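Long-range contact in putative dehydrogenase (Pseudomonas fluorescens, PDB 6UUG), which probably oxidises methanesulfinate as the monooxygenase component of a two-component flavin-dependent system in bacterial sulfur assimilation: residues Leu261-Thr275 with Tyr300-Val314. Sequence-based numbering, arbitrary orientation.
Sequences LGIAEGAFEEARQYT and YGEFWVALEGIRLLV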
# COMPACT_ATOMS: atom_id res chain seq x y z
N LEU A 261 9.48 -1.43 -17.86
CA LEU A 261 10.55 -2.05 -17.08
C LEU A 261 11.87 -1.30 -17.28
O LEU A 261 12.57 -0.99 -16.31
CB LEU A 261 10.70 -3.53 -17.46
CG LEU A 261 11.95 -4.24 -16.93
CD1 LEU A 261 12.02 -4.23 -15.42
CD2 LEU A 261 11.90 -5.70 -17.44
N GLY A 262 12.20 -0.97 -18.53
CA GLY A 262 13.42 -0.22 -18.80
C GLY A 262 13.47 1.11 -18.07
O GLY A 262 14.51 1.48 -17.51
N ILE A 263 12.36 1.84 -18.04
CA ILE A 263 12.33 3.12 -17.33
C ILE A 263 12.63 2.92 -15.85
O ILE A 263 13.46 3.63 -15.26
CB ILE A 263 10.97 3.81 -17.53
CG1 ILE A 263 10.79 4.29 -18.98
CG2 ILE A 263 10.84 4.98 -16.56
CD1 ILE A 263 9.34 4.65 -19.31
N ALA A 264 11.96 1.95 -15.22
CA ALA A 264 12.20 1.67 -13.80
C ALA A 264 13.64 1.24 -13.55
O ALA A 264 14.25 1.64 -12.54
CB ALA A 264 11.22 0.59 -13.32
N GLU A 265 14.22 0.42 -14.45
CA GLU A 265 15.61 -0.01 -14.27
C GLU A 265 16.57 1.16 -14.42
O GLU A 265 17.56 1.26 -13.68
CB GLU A 265 15.94 -1.11 -15.29
CG GLU A 265 15.27 -2.45 -15.00
CD GLU A 265 15.65 -3.54 -15.99
OE1 GLU A 265 15.65 -3.28 -17.21
OE2 GLU A 265 15.94 -4.66 -15.52
N GLY A 266 16.29 2.07 -15.34
CA GLY A 266 17.18 3.21 -15.51
C GLY A 266 17.08 4.17 -14.34
O GLY A 266 18.10 4.69 -13.85
N ALA A 267 15.86 4.39 -13.86
CA ALA A 267 15.66 5.22 -12.66
C ALA A 267 16.40 4.63 -11.47
O ALA A 267 17.07 5.34 -10.72
CB ALA A 267 14.16 5.33 -12.36
N PHE A 268 16.26 3.31 -11.28
CA PHE A 268 16.95 2.63 -10.19
C PHE A 268 18.45 2.82 -10.28
O PHE A 268 19.11 3.15 -9.29
CB PHE A 268 16.59 1.14 -10.22
CG PHE A 268 17.43 0.28 -9.31
CD1 PHE A 268 17.06 0.08 -7.99
CD2 PHE A 268 18.55 -0.38 -9.81
CE1 PHE A 268 17.83 -0.74 -7.15
CE2 PHE A 268 19.31 -1.21 -8.99
CZ PHE A 268 18.96 -1.38 -7.65
N GLU A 269 19.02 2.60 -11.47
CA GLU A 269 20.47 2.73 -11.60
C GLU A 269 20.92 4.17 -11.38
O GLU A 269 21.96 4.41 -10.77
CB GLU A 269 20.93 2.21 -12.96
CG GLU A 269 22.46 2.23 -13.12
CD GLU A 269 23.21 1.52 -11.98
OE1 GLU A 269 22.71 0.51 -11.43
OE2 GLU A 269 24.32 1.97 -11.65
N GLU A 270 20.14 5.14 -11.86
CA GLU A 270 20.54 6.53 -11.64
C GLU A 270 20.48 6.88 -10.16
O GLU A 270 21.36 7.60 -9.65
CB GLU A 270 19.65 7.47 -12.47
CG GLU A 270 20.11 8.93 -12.43
CD GLU A 270 19.47 9.80 -13.52
OE1 GLU A 270 18.42 9.42 -14.06
OE2 GLU A 270 20.02 10.88 -13.82
N ALA A 271 19.47 6.38 -9.45
CA ALA A 271 19.37 6.61 -8.01
C ALA A 271 20.55 5.98 -7.27
O ALA A 271 21.13 6.60 -6.37
CB ALA A 271 18.04 6.05 -7.49
N ARG A 272 20.88 4.73 -7.62
CA ARG A 272 22.06 4.07 -7.06
C ARG A 272 23.28 4.97 -7.15
O ARG A 272 23.99 5.18 -6.16
CB ARG A 272 22.35 2.78 -7.83
CG ARG A 272 21.76 1.51 -7.28
CD ARG A 272 22.44 0.31 -7.97
NE ARG A 272 23.71 -0.04 -7.34
CZ ARG A 272 24.91 0.07 -7.91
NH1 ARG A 272 25.03 0.51 -9.16
NH2 ARG A 272 26.00 -0.27 -7.22
N GLN A 273 23.57 5.47 -8.35
CA GLN A 273 24.77 6.29 -8.52
C GLN A 273 24.69 7.52 -7.64
O GLN A 273 25.68 7.90 -7.00
CB GLN A 273 24.94 6.68 -9.99
CG GLN A 273 25.21 5.51 -10.93
CD GLN A 273 26.49 4.78 -10.58
OE1 GLN A 273 27.47 5.39 -10.16
NE2 GLN A 273 26.48 3.45 -10.74
N TYR A 274 23.51 8.13 -7.54
CA TYR A 274 23.38 9.35 -6.75
C TYR A 274 23.52 9.06 -5.26
O TYR A 274 24.22 9.78 -4.55
CB TYR A 274 22.04 10.03 -7.06
CG TYR A 274 22.02 11.48 -6.63
CD1 TYR A 274 21.70 11.82 -5.32
CD2 TYR A 274 22.32 12.50 -7.53
CE1 TYR A 274 21.69 13.14 -4.91
CE2 TYR A 274 22.30 13.83 -7.12
CZ TYR A 274 21.99 14.14 -5.81
OH TYR A 274 21.97 15.45 -5.38
N THR A 275 22.86 7.99 -4.77
CA THR A 275 22.97 7.60 -3.37
C THR A 275 24.42 7.39 -2.96
O THR A 275 24.84 7.84 -1.89
CB THR A 275 22.15 6.33 -3.11
OG1 THR A 275 20.76 6.62 -3.35
CG2 THR A 275 22.32 5.86 -1.66
N TYR A 300 16.10 0.14 -0.76
CA TYR A 300 16.72 -0.54 -1.89
C TYR A 300 16.31 -2.01 -1.96
O TYR A 300 16.17 -2.55 -3.07
CB TYR A 300 18.24 -0.39 -1.84
CG TYR A 300 18.67 0.88 -2.54
CD1 TYR A 300 18.77 0.92 -3.93
CD2 TYR A 300 18.91 2.07 -1.83
CE1 TYR A 300 19.12 2.07 -4.59
CE2 TYR A 300 19.28 3.24 -2.50
CZ TYR A 300 19.38 3.23 -3.88
OH TYR A 300 19.73 4.38 -4.56
N GLY A 301 16.11 -2.66 -0.81
CA GLY A 301 15.61 -4.03 -0.82
C GLY A 301 14.21 -4.13 -1.39
O GLY A 301 13.90 -5.06 -2.13
N GLU A 302 13.35 -3.17 -1.07
CA GLU A 302 12.03 -3.14 -1.69
C GLU A 302 12.11 -2.86 -3.19
O GLU A 302 11.38 -3.49 -3.97
CB GLU A 302 11.14 -2.12 -0.96
CG GLU A 302 10.81 -2.59 0.46
CD GLU A 302 9.88 -1.69 1.22
OE1 GLU A 302 9.93 -0.46 1.02
OE2 GLU A 302 9.12 -2.21 2.05
N PHE A 303 12.99 -1.95 -3.62
CA PHE A 303 13.17 -1.76 -5.06
C PHE A 303 13.59 -3.07 -5.73
O PHE A 303 13.12 -3.41 -6.82
CB PHE A 303 14.22 -0.70 -5.34
CG PHE A 303 13.89 0.67 -4.78
CD1 PHE A 303 12.58 1.02 -4.48
CD2 PHE A 303 14.90 1.57 -4.52
CE1 PHE A 303 12.29 2.27 -3.93
CE2 PHE A 303 14.62 2.82 -3.99
CZ PHE A 303 13.31 3.17 -3.69
N TRP A 304 14.48 -3.81 -5.07
CA TRP A 304 15.01 -5.05 -5.64
C TRP A 304 13.92 -6.09 -5.81
O TRP A 304 13.79 -6.71 -6.88
CB TRP A 304 16.13 -5.61 -4.76
CG TRP A 304 16.75 -6.87 -5.33
CD1 TRP A 304 16.57 -8.16 -4.90
CD2 TRP A 304 17.65 -6.94 -6.44
NE1 TRP A 304 17.30 -9.02 -5.68
CE2 TRP A 304 17.97 -8.30 -6.63
CE3 TRP A 304 18.19 -5.98 -7.30
CZ2 TRP A 304 18.84 -8.73 -7.64
CZ3 TRP A 304 19.07 -6.42 -8.31
CH2 TRP A 304 19.36 -7.77 -8.47
N VAL A 305 13.12 -6.30 -4.77
CA VAL A 305 12.05 -7.29 -4.83
C VAL A 305 11.06 -6.92 -5.93
O VAL A 305 10.62 -7.78 -6.70
CB VAL A 305 11.36 -7.42 -3.46
CG1 VAL A 305 10.15 -8.37 -3.56
CG2 VAL A 305 12.38 -7.93 -2.44
N ALA A 306 10.71 -5.64 -6.03
CA ALA A 306 9.81 -5.20 -7.10
C ALA A 306 10.42 -5.43 -8.49
O ALA A 306 9.77 -6.00 -9.38
CB ALA A 306 9.46 -3.72 -6.90
N LEU A 307 11.65 -4.97 -8.70
CA LEU A 307 12.27 -5.13 -10.02
C LEU A 307 12.41 -6.60 -10.39
O LEU A 307 12.18 -6.97 -11.55
CB LEU A 307 13.64 -4.46 -10.06
CG LEU A 307 13.66 -2.94 -10.16
CD1 LEU A 307 15.13 -2.49 -10.03
CD2 LEU A 307 13.08 -2.50 -11.50
N GLU A 308 12.82 -7.45 -9.45
CA GLU A 308 13.02 -8.86 -9.78
C GLU A 308 11.71 -9.51 -10.23
O GLU A 308 11.68 -10.24 -11.22
CB GLU A 308 13.62 -9.60 -8.59
CG GLU A 308 15.10 -9.29 -8.40
CD GLU A 308 15.98 -9.89 -9.49
OE1 GLU A 308 16.46 -11.03 -9.29
OE2 GLU A 308 16.19 -9.24 -10.53
N GLY A 309 10.62 -9.23 -9.52
CA GLY A 309 9.32 -9.76 -9.93
C GLY A 309 8.90 -9.28 -11.30
O GLY A 309 8.41 -10.07 -12.12
N ILE A 310 9.06 -7.97 -11.58
CA ILE A 310 8.71 -7.44 -12.90
C ILE A 310 9.55 -8.12 -13.98
O ILE A 310 9.04 -8.54 -15.02
CB ILE A 310 8.90 -5.91 -12.97
CG1 ILE A 310 8.04 -5.19 -11.95
CG2 ILE A 310 8.51 -5.41 -14.35
CD1 ILE A 310 8.51 -3.78 -11.76
N ARG A 311 10.86 -8.21 -13.74
CA ARG A 311 11.76 -8.79 -14.74
C ARG A 311 11.30 -10.18 -15.15
O ARG A 311 11.21 -10.48 -16.34
CB ARG A 311 13.19 -8.84 -14.18
CG ARG A 311 13.90 -7.48 -14.17
CD ARG A 311 15.14 -7.51 -13.27
NE ARG A 311 15.87 -6.24 -13.31
CZ ARG A 311 16.67 -5.80 -12.34
NH1 ARG A 311 16.87 -6.53 -11.25
NH2 ARG A 311 17.30 -4.64 -12.47
N LEU A 312 11.02 -11.05 -14.18
CA LEU A 312 10.62 -12.41 -14.54
C LEU A 312 9.29 -12.44 -15.29
O LEU A 312 9.11 -13.23 -16.24
CB LEU A 312 10.56 -13.30 -13.31
CG LEU A 312 11.89 -13.52 -12.58
CD1 LEU A 312 11.70 -14.58 -11.48
CD2 LEU A 312 13.01 -13.93 -13.55
N LEU A 313 8.32 -11.62 -14.87
CA LEU A 313 7.03 -11.60 -15.57
C LEU A 313 7.19 -11.10 -17.00
O LEU A 313 6.57 -11.65 -17.93
CB LEU A 313 6.03 -10.73 -14.81
CG LEU A 313 5.46 -11.29 -13.51
CD1 LEU A 313 4.73 -10.10 -12.80
CD2 LEU A 313 4.50 -12.44 -13.82
N VAL A 314 7.99 -10.05 -17.19
CA VAL A 314 8.19 -9.51 -18.53
C VAL A 314 8.92 -10.52 -19.41
O VAL A 314 8.55 -10.75 -20.57
CB VAL A 314 8.94 -8.16 -18.45
CG1 VAL A 314 9.32 -7.68 -19.84
CG2 VAL A 314 8.05 -7.12 -17.78
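The Phe-268 ring lies between Leu-307 CD1, a CH-pi contact 3.9 Å from its centroid, and Arg-272 CG over the opposite face. With CG anti to the backbone N (chi1 169°), the ring reaches across to helix 294-327, where its CE1 comes 3.7 Å from CD1 of Tyr-300, at the edge of the tyrosine ring. Tyr-300 is a knob among Phe-268, Ala-271, Arg-272 and Thr-275; the small Ala-271 lets its phenol come close to the helix, and the phenol OH donates to Thr-275 OG1 (2.7 Å) in the plane of the ring. That threonine hydroxyl in turn donates a hydrogen bond to the backbone O of Val-364, so a short hydroxyl side chain links three helices.

The flat guanidinium of Arg-311 has Leu-307 CB over one face and the carboxylates of Glu-265 and Glu-308 at its edge, both in salt bridges. Its NE meets the anti lone pair of Glu-265 OE2 at 2.7 Å. That bond is nearly straight (167°), although the carboxylate and guanidinium planes are 54° apart. Arg-311 NH1 reaches Glu-308 OE2 at 2.9 Å. The extended run from CG to NE carries the guanidinium across to Glu-265, while the CG of Arg-311 packs on Leu-261 CD1. The two methyls of Leu-261 divide their contacts, CD1 touching Ile-310 CG2 and CD2 touching Val-314.

The two helix segments run roughly antiparallel and belong to the C-terminal helical domain of the acyl-CoA dehydrogenase fold. Glu-265 also pairs with Arg-93, and Glu-308 with Arg-316 of the second subunit; this shared network probably keeps the buried Glu-265 ionised and ties the helix pair to both helix 85-96 and the subunit interface.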